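Local coordinates for protein alpha-fucosidase (Bifidobacterium bifidum, PDB 2EAB) that probably hydrolyses alpha-1,2-L-fucosidic linkages as the catalytic part of a longer bifidobacterial membrane protein, and carries bound calcium, at residues 526-531 with 595-600; 533-538 with 588-593; 17-22 with 341-346; 352-357 with 365-370; 218-223 with 240-245. All coordinates share one frame; numbering follows the deposited sequence.

In the fold
From the N terminus, contact 3 opens first: the segment 17-22, with strand 19-22, meets a loop more than 300 residues later, at 341-346, joining the edge of the N-terminal beta-sheet region to a loop of the catalytic region. Contact 5 is nested inside this long loop and links strands of the same nine-stranded sheet, about 40 Å from contact 3 between centres. Contact 4 follows in series, closing a short helical turn-back at 352-370; it touches contact 3 through Ser341 and Glu370. Contacts 1 and 2 come later, contact 2 nested inside contact 1, both pairing helix 525-546 with helix 577-596 on the side of the chain's centre opposite contacts 3 and 4.

Contact 1: residues 526-531 with 595-600; sequences ALLDRV and KAKGDP
Asp529 and Lys597 supply the ionic part of this contact, a salt bridge and hydrogen bond of 2.8 Å from Lys597 NZ to Asp529 OD1. The two side chains cross at about a right angle, and the ammonium group meets the oxygen from above the carboxylate, 46° out of its plane. Lys597 reaches this position because its chain bends at chi3 and chi4.

The apolar part lies next to it. Leu528 and Lys597 run past each other in opposite directions, with Leu528 CD2 3.7 Å from Lys597 CG. The same methyl also touches Ala596, Leu528 CD2 to Ala596 CB at 3.8 Å, and Leu528 CD1 lies 3.9 Å from that CB. Tyr519 of helix 507-520 packs on both Leu528 and Ala596, continuing the apolar patch.

Backbone bonding shapes the second segment: Gly598, with phi of 81°, ends helix 577-596 in a Schellman motif, Gly598 N bonded to Lys595 O at 3.0 Å. The contact thus joins helix 525-546 to the end of helix 577-596 in the catalytic region. Lys597 plays two roles, its methylenes lying on buried Leu528 while its ammonium pairs with exposed Asp529, so that one residue joins the apolar and the ionic part.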
# COMPACT_ATOMS: atom_id res chain seq x y z
N ALA A 526 20.93 2.35 9.35
CA ALA A 526 21.04 2.65 7.92
C ALA A 526 19.74 3.29 7.41
O ALA A 526 19.76 4.22 6.60
CB ALA A 526 21.39 1.40 7.13
N LEU A 527 18.60 2.78 7.88
CA LEU A 527 17.31 3.37 7.54
C LEU A 527 17.16 4.74 8.18
O LEU A 527 16.63 5.66 7.56
CB LEU A 527 16.16 2.45 7.94
CG LEU A 527 15.97 1.22 7.04
CD1 LEU A 527 14.96 0.26 7.66
CD2 LEU A 527 15.54 1.64 5.64
N LEU A 528 17.64 4.89 9.41
CA LEU A 528 17.60 6.18 10.08
C LEU A 528 18.23 7.28 9.23
O LEU A 528 17.66 8.36 9.09
CB LEU A 528 18.30 6.11 11.44
CG LEU A 528 18.44 7.41 12.24
CD1 LEU A 528 17.08 8.05 12.50
CD2 LEU A 528 19.15 7.11 13.54
N ASP A 529 19.41 7.01 8.66
CA ASP A 529 20.08 8.02 7.85
C ASP A 529 19.25 8.44 6.64
O ASP A 529 19.15 9.63 6.32
CB ASP A 529 21.46 7.54 7.40
CG ASP A 529 22.49 7.58 8.52
OD1 ASP A 529 22.17 8.05 9.64
OD2 ASP A 529 23.64 7.14 8.27
N ARG A 530 18.64 7.46 5.98
CA ARG A 530 17.82 7.71 4.79
C ARG A 530 16.55 8.47 5.11
O ARG A 530 16.19 9.41 4.39
CB ARG A 530 17.49 6.40 4.08
CG ARG A 530 18.69 5.73 3.47
CD ARG A 530 18.37 4.33 3.02
NE ARG A 530 17.55 4.32 1.81
CZ ARG A 530 16.93 3.23 1.35
NH1 ARG A 530 17.02 2.08 2.01
NH2 ARG A 530 16.22 3.29 0.23
N VAL A 531 15.87 8.09 6.18
CA VAL A 531 14.61 8.75 6.52
C VAL A 531 14.88 10.15 7.06
O VAL A 531 14.12 11.08 6.80
CB VAL A 531 13.70 7.90 7.47
CG1 VAL A 531 13.49 6.51 6.91
CG2 VAL A 531 14.27 7.82 8.88
N LYS A 595 16.76 13.59 16.77
CA LYS A 595 17.16 13.19 18.12
C LYS A 595 17.91 11.87 18.14
O LYS A 595 18.89 11.71 18.87
CB LYS A 595 15.95 13.15 19.04
CG LYS A 595 15.46 14.52 19.47
CD LYS A 595 14.25 14.43 20.38
CE LYS A 595 13.87 15.81 20.91
NZ LYS A 595 14.95 16.45 21.73
N ALA A 596 17.46 10.92 17.31
CA ALA A 596 18.08 9.60 17.23
C ALA A 596 19.51 9.67 16.71
O ALA A 596 20.31 8.77 16.94
CB ALA A 596 17.24 8.68 16.37
N LYS A 597 19.82 10.76 16.00
CA LYS A 597 21.16 11.00 15.47
C LYS A 597 21.97 11.98 16.32
O LYS A 597 23.12 12.28 15.99
CB LYS A 597 21.06 11.52 14.03
CG LYS A 597 20.56 10.48 13.04
CD LYS A 597 20.35 11.06 11.65
CE LYS A 597 21.65 11.55 11.01
NZ LYS A 597 22.69 10.50 10.89
N GLY A 598 21.37 12.47 17.40
CA GLY A 598 22.02 13.47 18.26
C GLY A 598 21.90 14.88 17.72
O GLY A 598 22.71 15.75 18.07
N ASP A 599 20.90 15.11 16.87
CA ASP A 599 20.63 16.41 16.24
C ASP A 599 21.90 17.09 15.71
O ASP A 599 22.20 18.23 16.08
CB ASP A 599 19.86 17.33 17.20
CG ASP A 599 19.25 18.55 16.51
OD1 ASP A 599 19.12 18.56 15.27
OD2 ASP A 599 18.89 19.51 17.23
N PRO A 600 22.65 16.40 14.82
CA PRO A 600 23.93 16.94 14.35
C PRO A 600 23.82 18.27 13.61
O PRO A 600 24.79 19.03 13.55
CB PRO A 600 24.45 15.85 13.40
CG PRO A 600 23.23 15.11 12.97
CD PRO A 600 22.34 15.11 14.18

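Contact 2: residues 533-538 with 588-593; sequences ALLKEE and NDAIEA
Leu535 points toward the Ala590 side of the opposite helix, and both its CB and its CD1 methyl find partners there. Leu535 CB rests on the methyl of Ala590, CB to CB at 3.9 Å. With CG opposite the carbonyl carbon (chi1 -76°), Leu535 CD1 lies 4.0 Å from Ala590 CA. That methyl also reaches Ala593 CB at 4.2 Å, one turn further on, and lies 4.0 Å from Asp589 O. One leucine thus sits on a surface made by Asp589, Ala590 and Ala593, without any hydrogen bond between the segments.

Small residues on the facing helix let the backbones come close, with Leu535 CA and Ala590 CA only 5.4 Å apart. The short helix axes pass at 9.2 Å in a slanted antiparallel crossing, 128° between their N-to-C directions.

Asp589 turns its OD1 to a bound Tris molecule, probably from the crystallisation liquor, near Glu520 and Asp690, which bind calcium in another structure of this protein. Trp632 of helix 632-639 packs on Ala590 and Ile591, and helix 507-520 lies against Leu534, Glu538 and Glu592, so the pair is embedded in the helical catalytic region, consistent with the (alpha/alpha)6 barrel of family 95.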
# COMPACT_ATOMS: atom_id res chain seq x y z
N ALA A 533 17.39 12.12 6.14
CA ALA A 533 17.69 12.96 4.98
C ALA A 533 16.40 13.45 4.30
O ALA A 533 16.26 14.63 4.01
CB ALA A 533 18.60 12.23 4.00
N LEU A 534 15.46 12.53 4.07
CA LEU A 534 14.18 12.89 3.45
C LEU A 534 13.39 13.88 4.29
O LEU A 534 12.85 14.86 3.77
CB LEU A 534 13.34 11.64 3.19
CG LEU A 534 13.80 10.75 2.03
CD1 LEU A 534 13.18 9.37 2.13
CD2 LEU A 534 13.48 11.40 0.69
N LEU A 535 13.31 13.60 5.59
CA LEU A 535 12.54 14.44 6.50
C LEU A 535 13.15 15.82 6.68
O LEU A 535 12.42 16.80 6.80
CB LEU A 535 12.37 13.76 7.86
CG LEU A 535 11.34 12.63 7.89
CD1 LEU A 535 11.55 11.75 9.10
CD2 LEU A 535 9.92 13.18 7.86
N LYS A 536 14.48 15.87 6.70
CA LYS A 536 15.19 17.13 6.87
C LYS A 536 14.82 18.10 5.74
O LYS A 536 14.47 19.25 5.99
CB LYS A 536 16.70 16.87 6.87
CG LYS A 536 17.57 18.12 6.97
CD LYS A 536 19.04 17.74 6.88
CE LYS A 536 19.93 18.97 6.85
NZ LYS A 536 21.38 18.62 6.79
N GLU A 537 14.89 17.62 4.50
CA GLU A 537 14.64 18.50 3.36
C GLU A 537 13.15 18.85 3.22
O GLU A 537 12.84 19.98 2.88
CB GLU A 537 15.21 17.92 2.07
CG GLU A 537 14.91 18.77 0.84
CD GLU A 537 15.80 18.48 -0.36
OE1 GLU A 537 16.84 17.78 -0.23
OE2 GLU A 537 15.48 18.99 -1.44
N GLU A 538 12.25 17.91 3.47
CA GLU A 538 10.82 18.25 3.39
C GLU A 538 10.39 19.18 4.53
O GLU A 538 9.53 20.04 4.34
CB GLU A 538 9.94 17.00 3.30
CG GLU A 538 8.48 17.29 2.92
CD GLU A 538 8.31 17.76 1.48
OE1 GLU A 538 9.31 17.75 0.72
OE2 GLU A 538 7.17 18.14 1.10
N ASN A 588 7.07 16.17 13.80
CA ASN A 588 7.21 15.27 14.94
C ASN A 588 8.19 14.13 14.61
O ASN A 588 9.16 13.90 15.35
CB ASN A 588 5.84 14.72 15.32
CG ASN A 588 5.76 14.25 16.76
OD1 ASN A 588 6.77 14.20 17.48
ND2 ASN A 588 4.56 13.92 17.20
N ASP A 589 7.95 13.46 13.48
CA ASP A 589 8.84 12.40 13.00
C ASP A 589 10.25 12.92 12.73
O ASP A 589 11.24 12.26 13.08
CB ASP A 589 8.30 11.76 11.71
CG ASP A 589 7.09 10.84 11.92
OD1 ASP A 589 6.69 10.58 13.07
OD2 ASP A 589 6.55 10.36 10.91
N ALA A 590 10.35 14.10 12.11
CA ALA A 590 11.65 14.70 11.80
C ALA A 590 12.46 14.99 13.05
O ALA A 590 13.66 14.72 13.10
CB ALA A 590 11.46 15.96 10.97
N ILE A 591 11.80 15.53 14.07
CA ILE A 591 12.43 15.79 15.36
C ILE A 591 12.93 14.49 15.98
O ILE A 591 14.06 14.43 16.49
CB ILE A 591 11.48 16.55 16.31
CG1 ILE A 591 11.31 18.00 15.84
CG2 ILE A 591 12.00 16.52 17.75
CD1 ILE A 591 10.11 18.72 16.41
N GLU A 592 12.12 13.44 15.91
CA GLU A 592 12.54 12.15 16.44
C GLU A 592 13.72 11.56 15.69
O GLU A 592 14.65 11.02 16.30
CB GLU A 592 11.36 11.17 16.50
CG GLU A 592 10.31 11.58 17.52
CD GLU A 592 10.92 11.81 18.89
OE1 GLU A 592 11.55 10.86 19.43
OE2 GLU A 592 10.81 12.93 19.42
N ALA A 593 13.71 11.70 14.36
CA ALA A 593 14.83 11.23 13.55
C ALA A 593 16.11 11.99 13.90
O ALA A 593 17.19 11.39 14.07
CB ALA A 593 14.51 11.37 12.07

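Contact 3: residues 17-22 with 341-346; sequences DDWLWY and SGHSSD
A single water gathers Trp19 and His343: it accepts hydrogen bonds from Trp19 N at 3.1 Å and from His343 N at 3.0 Å. It also bonds His343 ND1, lying in the plane of the imidazole at its edge. Asp17 O is at this edge too, 3.0 Å from His343 CE1.

The imidazole lies flat over the indole of Trp19. Its plane is tilted by just 5° from that of the five-membered ring, and the Trp19 and His343 ring centroids are 3.8 Å apart, so the stack is face to face. The six-membered ring takes part as well, Trp19 CE3 lying 3.4 Å from His343 CD2. With CG between the backbone N and carbonyl carbon (chi1 81°), the histidine ring lies over the indole while His343 CB touches Trp21 NE1 at 3.5 Å. Ser344 OG, itself bonded to Ser15 O, sits over the other face of the imidazole, offset toward its rim.

His343 occupies a type I beta turn from Gly342 to Ser345, closed by Ser345 N to Gly342 O. From the loop between strands 335-337 and helix 351-360, this turn docks on edge strand 19-22, tying the catalytic region to an N-terminal domain whose sheets are consistent with the beta-super-sandwich of family 65-like proteins.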
# COMPACT_ATOMS: atom_id res chain seq x y z
N ASP A 17 -1.87 -25.81 4.58
CA ASP A 17 -1.64 -24.60 3.79
C ASP A 17 -2.92 -23.78 3.65
O ASP A 17 -4.03 -24.32 3.72
CB ASP A 17 -1.09 -24.95 2.40
CG ASP A 17 0.32 -25.50 2.44
OD1 ASP A 17 0.97 -25.49 3.52
OD2 ASP A 17 0.80 -25.94 1.37
N ASP A 18 -2.76 -22.47 3.46
CA ASP A 18 -3.89 -21.57 3.24
C ASP A 18 -4.20 -21.50 1.75
O ASP A 18 -3.34 -21.12 0.96
CB ASP A 18 -3.56 -20.16 3.75
CG ASP A 18 -3.20 -20.14 5.23
OD1 ASP A 18 -3.86 -20.83 6.04
OD2 ASP A 18 -2.25 -19.41 5.58
N TRP A 19 -5.44 -21.85 1.39
CA TRP A 19 -5.87 -21.85 -0.01
C TRP A 19 -7.07 -20.97 -0.26
O TRP A 19 -8.03 -20.97 0.51
CB TRP A 19 -6.30 -23.26 -0.41
CG TRP A 19 -5.24 -24.27 -0.67
CD1 TRP A 19 -3.92 -24.20 -0.35
CD2 TRP A 19 -5.44 -25.54 -1.29
NE1 TRP A 19 -3.27 -25.35 -0.75
CE2 TRP A 19 -4.19 -26.19 -1.33
CE3 TRP A 19 -6.56 -26.19 -1.83
CZ2 TRP A 19 -4.02 -27.46 -1.88
CZ3 TRP A 19 -6.39 -27.46 -2.37
CH2 TRP A 19 -5.13 -28.08 -2.40
N LEU A 20 -7.03 -20.24 -1.37
CA LEU A 20 -8.25 -19.83 -2.06
C LEU A 20 -8.48 -20.93 -3.10
O LEU A 20 -7.54 -21.31 -3.79
CB LEU A 20 -8.09 -18.50 -2.78
CG LEU A 20 -8.04 -17.19 -1.99
CD1 LEU A 20 -6.76 -17.05 -1.23
CD2 LEU A 20 -8.22 -16.01 -2.93
N TRP A 21 -9.69 -21.45 -3.20
CA TRP A 21 -9.95 -22.54 -4.14
C TRP A 21 -11.36 -22.53 -4.72
O TRP A 21 -12.29 -22.00 -4.12
CB TRP A 21 -9.58 -23.89 -3.53
CG TRP A 21 -10.43 -24.31 -2.38
CD1 TRP A 21 -10.36 -23.86 -1.09
CD2 TRP A 21 -11.47 -25.30 -2.41
NE1 TRP A 21 -11.31 -24.50 -0.32
CE2 TRP A 21 -12.00 -25.39 -1.11
CE3 TRP A 21 -12.00 -26.11 -3.42
CZ2 TRP A 21 -13.04 -26.26 -0.78
CZ3 TRP A 21 -13.04 -26.98 -3.10
CH2 TRP A 21 -13.55 -27.05 -1.79
N TYR A 22 -11.48 -23.10 -5.92
CA TYR A 22 -12.69 -23.00 -6.74
C TYR A 22 -12.89 -24.28 -7.52
O TYR A 22 -11.93 -24.90 -7.96
CB TYR A 22 -12.59 -21.81 -7.72
CG TYR A 22 -12.22 -20.53 -7.00
CD1 TYR A 22 -13.20 -19.63 -6.59
CD2 TYR A 22 -10.89 -20.26 -6.67
CE1 TYR A 22 -12.86 -18.48 -5.90
CE2 TYR A 22 -10.55 -19.12 -5.97
CZ TYR A 22 -11.53 -18.24 -5.59
OH TYR A 22 -11.18 -17.11 -4.89
N SER A 341 -12.29 -22.58 9.86
CA SER A 341 -12.18 -23.73 8.98
C SER A 341 -11.16 -23.41 7.89
O SER A 341 -10.63 -22.29 7.81
CB SER A 341 -13.54 -24.08 8.37
OG SER A 341 -14.19 -22.93 7.85
N GLY A 342 -10.87 -24.40 7.05
CA GLY A 342 -9.94 -24.25 5.94
C GLY A 342 -10.23 -25.29 4.89
O GLY A 342 -11.21 -26.04 5.01
N HIS A 343 -9.39 -25.36 3.86
CA HIS A 343 -9.66 -26.24 2.71
C HIS A 343 -9.63 -27.73 3.07
O HIS A 343 -10.16 -28.56 2.33
CB HIS A 343 -8.72 -25.93 1.54
CG HIS A 343 -7.36 -26.54 1.67
ND1 HIS A 343 -6.32 -25.91 2.32
CD2 HIS A 343 -6.87 -27.72 1.23
CE1 HIS A 343 -5.25 -26.68 2.27
NE2 HIS A 343 -5.56 -27.78 1.61
N SER A 344 -8.98 -28.07 4.18
CA SER A 344 -8.87 -29.46 4.64
C SER A 344 -9.95 -29.87 5.63
O SER A 344 -10.01 -31.04 6.03
CB SER A 344 -7.48 -29.71 5.24
OG SER A 344 -6.49 -29.63 4.24
N SER A 345 -10.79 -28.92 6.04
CA SER A 345 -11.86 -29.19 6.99
C SER A 345 -12.90 -30.15 6.42
O SER A 345 -13.10 -30.21 5.20
CB SER A 345 -12.56 -27.89 7.39
OG SER A 345 -11.65 -26.99 7.99
N ASP A 346 -13.55 -30.90 7.30
CA ASP A 346 -14.72 -31.68 6.92
C ASP A 346 -15.78 -30.70 6.42
O ASP A 346 -16.09 -29.71 7.09
CB ASP A 346 -15.27 -32.48 8.10
CG ASP A 346 -14.33 -33.58 8.57
OD1 ASP A 346 -13.30 -33.85 7.90
OD2 ASP A 346 -14.63 -34.20 9.62
O HOH W 1 -7.21 -23.27 3.45

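Contact 4: residues 352-357 with 365-370; sequences DALLKA and TAQKRE
Leu354 carries the whole first shell, dividing its two methyls between Gln367 and Glu370. Leu354 CD1 approaches the backbone of the facing helix, 3.4 Å from Gln367 O, and lies against Gln367 CB at 3.6 Å. Leu354 CD2 is directed to the next turn, where it meets Glu370 CG at 3.7 Å and the carboxylate carbon of that residue at an equal distance. The leucine CG is trans to its backbone N (chi1 180°), which brings the branch to the neighbouring helix although its CB is not aimed there. Replacing Leu354 by an alanine would probably open a gap beside Gln367 and take from Glu370 CG the methyl that lies against it.

Both partners are held from further out. Gln367 OE1 takes a hydrogen bond from Thr364 N, just before its helix, while Glu370 OE1, at the end of an extended buried chain, bonds Ser341 OG. Ser341 is also hydrogen-bonded through its backbone to Ala366, so the loop before helix 351-360 is bonded to the same turns that receive the leucine.

The two segments belong to consecutive helices, 351-360 and 365-386, joined by a short connection in the catalytic region. Leu371 of the longer helix packs on Leu354 and Leu355.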
# COMPACT_ATOMS: atom_id res chain seq x y z
N ASP A 352 -15.37 -18.98 -3.38
CA ASP A 352 -16.53 -18.27 -3.92
C ASP A 352 -17.83 -18.63 -3.17
O ASP A 352 -18.63 -17.75 -2.85
CB ASP A 352 -16.67 -18.44 -5.44
CG ASP A 352 -16.66 -19.90 -5.92
OD1 ASP A 352 -16.39 -20.83 -5.13
OD2 ASP A 352 -16.91 -20.09 -7.13
N ALA A 353 -18.01 -19.91 -2.88
CA ALA A 353 -19.15 -20.37 -2.08
C ALA A 353 -19.12 -19.78 -0.67
O ALA A 353 -20.15 -19.39 -0.12
CB ALA A 353 -19.20 -21.89 -2.02
N LEU A 354 -17.91 -19.71 -0.10
CA LEU A 354 -17.69 -19.13 1.22
C LEU A 354 -18.09 -17.66 1.25
O LEU A 354 -18.78 -17.22 2.16
CB LEU A 354 -16.23 -19.31 1.64
CG LEU A 354 -15.80 -18.75 3.00
CD1 LEU A 354 -16.46 -19.51 4.13
CD2 LEU A 354 -14.29 -18.83 3.13
N LEU A 355 -17.64 -16.90 0.25
CA LEU A 355 -17.99 -15.49 0.15
C LEU A 355 -19.51 -15.31 0.04
O LEU A 355 -20.09 -14.46 0.71
CB LEU A 355 -17.27 -14.84 -1.04
CG LEU A 355 -17.63 -13.39 -1.34
CD1 LEU A 355 -17.23 -12.45 -0.20
CD2 LEU A 355 -16.98 -12.95 -2.65
N LYS A 356 -20.14 -16.13 -0.80
CA LYS A 356 -21.59 -16.06 -1.00
C LYS A 356 -22.35 -16.33 0.30
O LYS A 356 -23.29 -15.62 0.62
CB LYS A 356 -22.03 -17.04 -2.09
CG LYS A 356 -23.42 -16.77 -2.63
CD LYS A 356 -23.68 -17.60 -3.88
CE LYS A 356 -25.04 -17.28 -4.49
NZ LYS A 356 -25.26 -18.04 -5.76
N ALA A 357 -21.92 -17.35 1.05
CA ALA A 357 -22.53 -17.68 2.34
C ALA A 357 -22.36 -16.54 3.34
O ALA A 357 -23.29 -16.20 4.08
CB ALA A 357 -21.96 -18.98 2.89
N THR A 365 -19.95 -19.89 12.15
CA THR A 365 -18.89 -19.15 12.83
C THR A 365 -17.51 -19.51 12.27
O THR A 365 -16.72 -18.62 11.94
CB THR A 365 -18.94 -19.37 14.36
OG1 THR A 365 -20.21 -18.91 14.85
CG2 THR A 365 -17.82 -18.59 15.07
N ALA A 366 -17.24 -20.81 12.13
CA ALA A 366 -15.96 -21.27 11.59
C ALA A 366 -15.71 -20.73 10.18
O ALA A 366 -14.59 -20.35 9.83
CB ALA A 366 -15.90 -22.79 11.59
N GLN A 367 -16.77 -20.70 9.37
CA GLN A 367 -16.70 -20.17 8.01
C GLN A 367 -16.49 -18.66 7.96
O GLN A 367 -15.71 -18.17 7.13
CB GLN A 367 -17.94 -20.57 7.22
CG GLN A 367 -17.95 -22.04 6.84
CD GLN A 367 -19.29 -22.52 6.30
OE1 GLN A 367 -20.30 -21.83 6.42
NE2 GLN A 367 -19.29 -23.71 5.70
N LYS A 368 -17.15 -17.93 8.85
CA LYS A 368 -16.89 -16.49 8.98
C LYS A 368 -15.43 -16.24 9.34
O LYS A 368 -14.78 -15.38 8.75
CB LYS A 368 -17.81 -15.84 10.02
CG LYS A 368 -19.26 -15.70 9.58
CD LYS A 368 -20.05 -14.82 10.54
CE LYS A 368 -19.71 -13.34 10.36
NZ LYS A 368 -20.34 -12.49 11.41
N ARG A 369 -14.91 -17.00 10.30
CA ARG A 369 -13.51 -16.87 10.67
C ARG A 369 -12.58 -17.27 9.53
O ARG A 369 -11.51 -16.68 9.36
CB ARG A 369 -13.20 -17.66 11.94
CG ARG A 369 -14.04 -17.28 13.17
CD ARG A 369 -13.97 -15.78 13.54
NE ARG A 369 -15.02 -15.45 14.51
CZ ARG A 369 -16.12 -14.74 14.25
NH1 ARG A 369 -16.35 -14.24 13.04
NH2 ARG A 369 -16.99 -14.52 15.21
N GLU A 370 -12.99 -18.26 8.73
CA GLU A 370 -12.21 -18.62 7.54
C GLU A 370 -12.09 -17.45 6.56
O GLU A 370 -10.98 -17.13 6.13
CB GLU A 370 -12.76 -19.86 6.83
CG GLU A 370 -11.95 -20.23 5.58
CD GLU A 370 -12.40 -21.51 4.90
OE1 GLU A 370 -13.30 -22.20 5.42
OE2 GLU A 370 -11.84 -21.82 3.82

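Contact 5: residues 218-223 with 240-245; sequences TGETTT and LLYNSQ
The edge of the nine-stranded antiparallel sheet in the N-terminal domain brings Glu220 to Tyr242. Strand 217-225 is outermost, strand 228-235 is next to it and strand 241-250 comes third, so the two side chains meet across a whole intervening strand. Glu220 CA and Tyr242 CA are 9.1 Å apart, consistent with that spacing, and Tyr242 is backbone-bonded to Gly233 of the middle strand while Thr221 pairs with Lys232.

The link is one hydrogen bond, Tyr242 OH to Glu220 OE1 at 2.7 Å. The tyrosine hydroxyl donates to the anti side of the carboxylate, 22° out of its plane. OE1 lies in the plane of the phenol, at its edge, and the carboxylate stands almost upright to the ring, the planes 87° apart. The glutamate reaches inward because its chain is extended, with CG trans to the backbone N (chi1 -170°).

OE1 has a second mate, Thr211 OG1, so one oxygen serves two hydroxyls. With an alanine in place of Glu220, the hydroxyl of Tyr242 and the threonine would probably both lose this shared partner. The methylenes of Glu220 also lie beside the phenol oxygen: Tyr242 OH is 3.4 Å from Glu220 CG and 3.6 Å from Glu220 CB.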
# COMPACT_ATOMS: atom_id res chain seq x y z
N THR A 218 6.19 0.05 -31.53
CA THR A 218 7.10 0.22 -32.65
C THR A 218 8.00 -1.00 -32.75
O THR A 218 8.60 -1.42 -31.76
CB THR A 218 7.96 1.50 -32.50
OG1 THR A 218 8.88 1.34 -31.43
CG2 THR A 218 7.11 2.70 -32.21
N GLY A 219 8.08 -1.56 -33.96
CA GLY A 219 9.01 -2.64 -34.27
C GLY A 219 8.88 -3.91 -33.46
O GLY A 219 9.88 -4.58 -33.21
N GLU A 220 7.66 -4.26 -33.05
CA GLU A 220 7.47 -5.51 -32.32
C GLU A 220 7.62 -6.72 -33.23
O GLU A 220 7.10 -6.74 -34.34
CB GLU A 220 6.11 -5.57 -31.62
CG GLU A 220 6.03 -6.76 -30.66
CD GLU A 220 4.65 -7.01 -30.12
OE1 GLU A 220 4.35 -6.49 -29.02
OE2 GLU A 220 3.86 -7.72 -30.78
N THR A 221 8.35 -7.72 -32.75
CA THR A 221 8.45 -9.01 -33.42
C THR A 221 8.19 -10.15 -32.44
O THR A 221 8.46 -10.03 -31.24
CB THR A 221 9.83 -9.22 -34.09
OG1 THR A 221 10.86 -9.16 -33.09
CG2 THR A 221 10.09 -8.16 -35.15
N THR A 222 7.63 -11.24 -32.97
CA THR A 222 7.49 -12.49 -32.24
C THR A 222 8.20 -13.56 -33.05
O THR A 222 7.84 -13.82 -34.20
CB THR A 222 6.02 -12.89 -32.05
OG1 THR A 222 5.33 -11.85 -31.36
CG2 THR A 222 5.91 -14.18 -31.25
N THR A 223 9.22 -14.17 -32.45
CA THR A 223 10.04 -15.14 -33.16
C THR A 223 10.35 -16.35 -32.30
O THR A 223 10.37 -16.28 -31.06
CB THR A 223 11.37 -14.53 -33.65
OG1 THR A 223 12.06 -13.93 -32.54
CG2 THR A 223 11.14 -13.48 -34.73
N LEU A 240 10.10 3.03 -24.69
CA LEU A 240 10.53 2.03 -23.70
C LEU A 240 10.67 0.66 -24.37
O LEU A 240 9.75 0.21 -25.04
CB LEU A 240 9.53 1.94 -22.55
CG LEU A 240 9.96 1.11 -21.34
CD1 LEU A 240 11.00 1.85 -20.51
CD2 LEU A 240 8.76 0.76 -20.48
N LEU A 241 11.82 0.02 -24.18
CA LEU A 241 12.06 -1.30 -24.76
C LEU A 241 11.45 -2.38 -23.89
O LEU A 241 11.52 -2.30 -22.66
CB LEU A 241 13.56 -1.57 -24.91
CG LEU A 241 14.37 -0.57 -25.73
CD1 LEU A 241 15.85 -0.90 -25.65
CD2 LEU A 241 13.91 -0.55 -27.18
N TYR A 242 10.86 -3.38 -24.52
CA TYR A 242 10.33 -4.52 -23.78
C TYR A 242 10.69 -5.84 -24.47
O TYR A 242 10.85 -5.90 -25.69
CB TYR A 242 8.81 -4.40 -23.58
CG TYR A 242 7.98 -4.39 -24.85
CD1 TYR A 242 7.54 -5.58 -25.43
CD2 TYR A 242 7.63 -3.18 -25.45
CE1 TYR A 242 6.77 -5.56 -26.60
CE2 TYR A 242 6.86 -3.16 -26.61
CZ TYR A 242 6.44 -4.35 -27.18
OH TYR A 242 5.68 -4.30 -28.33
N ASN A 243 10.83 -6.88 -23.66
CA ASN A 243 11.26 -8.19 -24.12
C ASN A 243 10.73 -9.24 -23.16
O ASN A 243 10.93 -9.15 -21.95
CB ASN A 243 12.79 -8.23 -24.19
CG ASN A 243 13.34 -9.51 -24.82
OD1 ASN A 243 13.18 -10.60 -24.28
ND2 ASN A 243 14.00 -9.37 -25.96
N SER A 244 10.02 -10.23 -23.71
CA SER A 244 9.62 -11.39 -22.93
C SER A 244 9.98 -12.67 -23.66
O SER A 244 9.98 -12.71 -24.90
CB SER A 244 8.12 -11.35 -22.62
OG SER A 244 7.34 -11.57 -23.78
N GLN A 245 10.31 -13.70 -22.90
CA GLN A 245 10.72 -14.99 -23.46
C GLN A 245 10.13 -16.14 -22.68
O GLN A 245 10.04 -16.10 -21.45
CB GLN A 245 12.25 -15.10 -23.48
CG GLN A 245 12.90 -14.12 -24.45
CD GLN A 245 14.40 -14.15 -24.43
OE1 GLN A 245 15.03 -15.21 -24.35
NE2 GLN A 245 15.01 -12.97 -24.53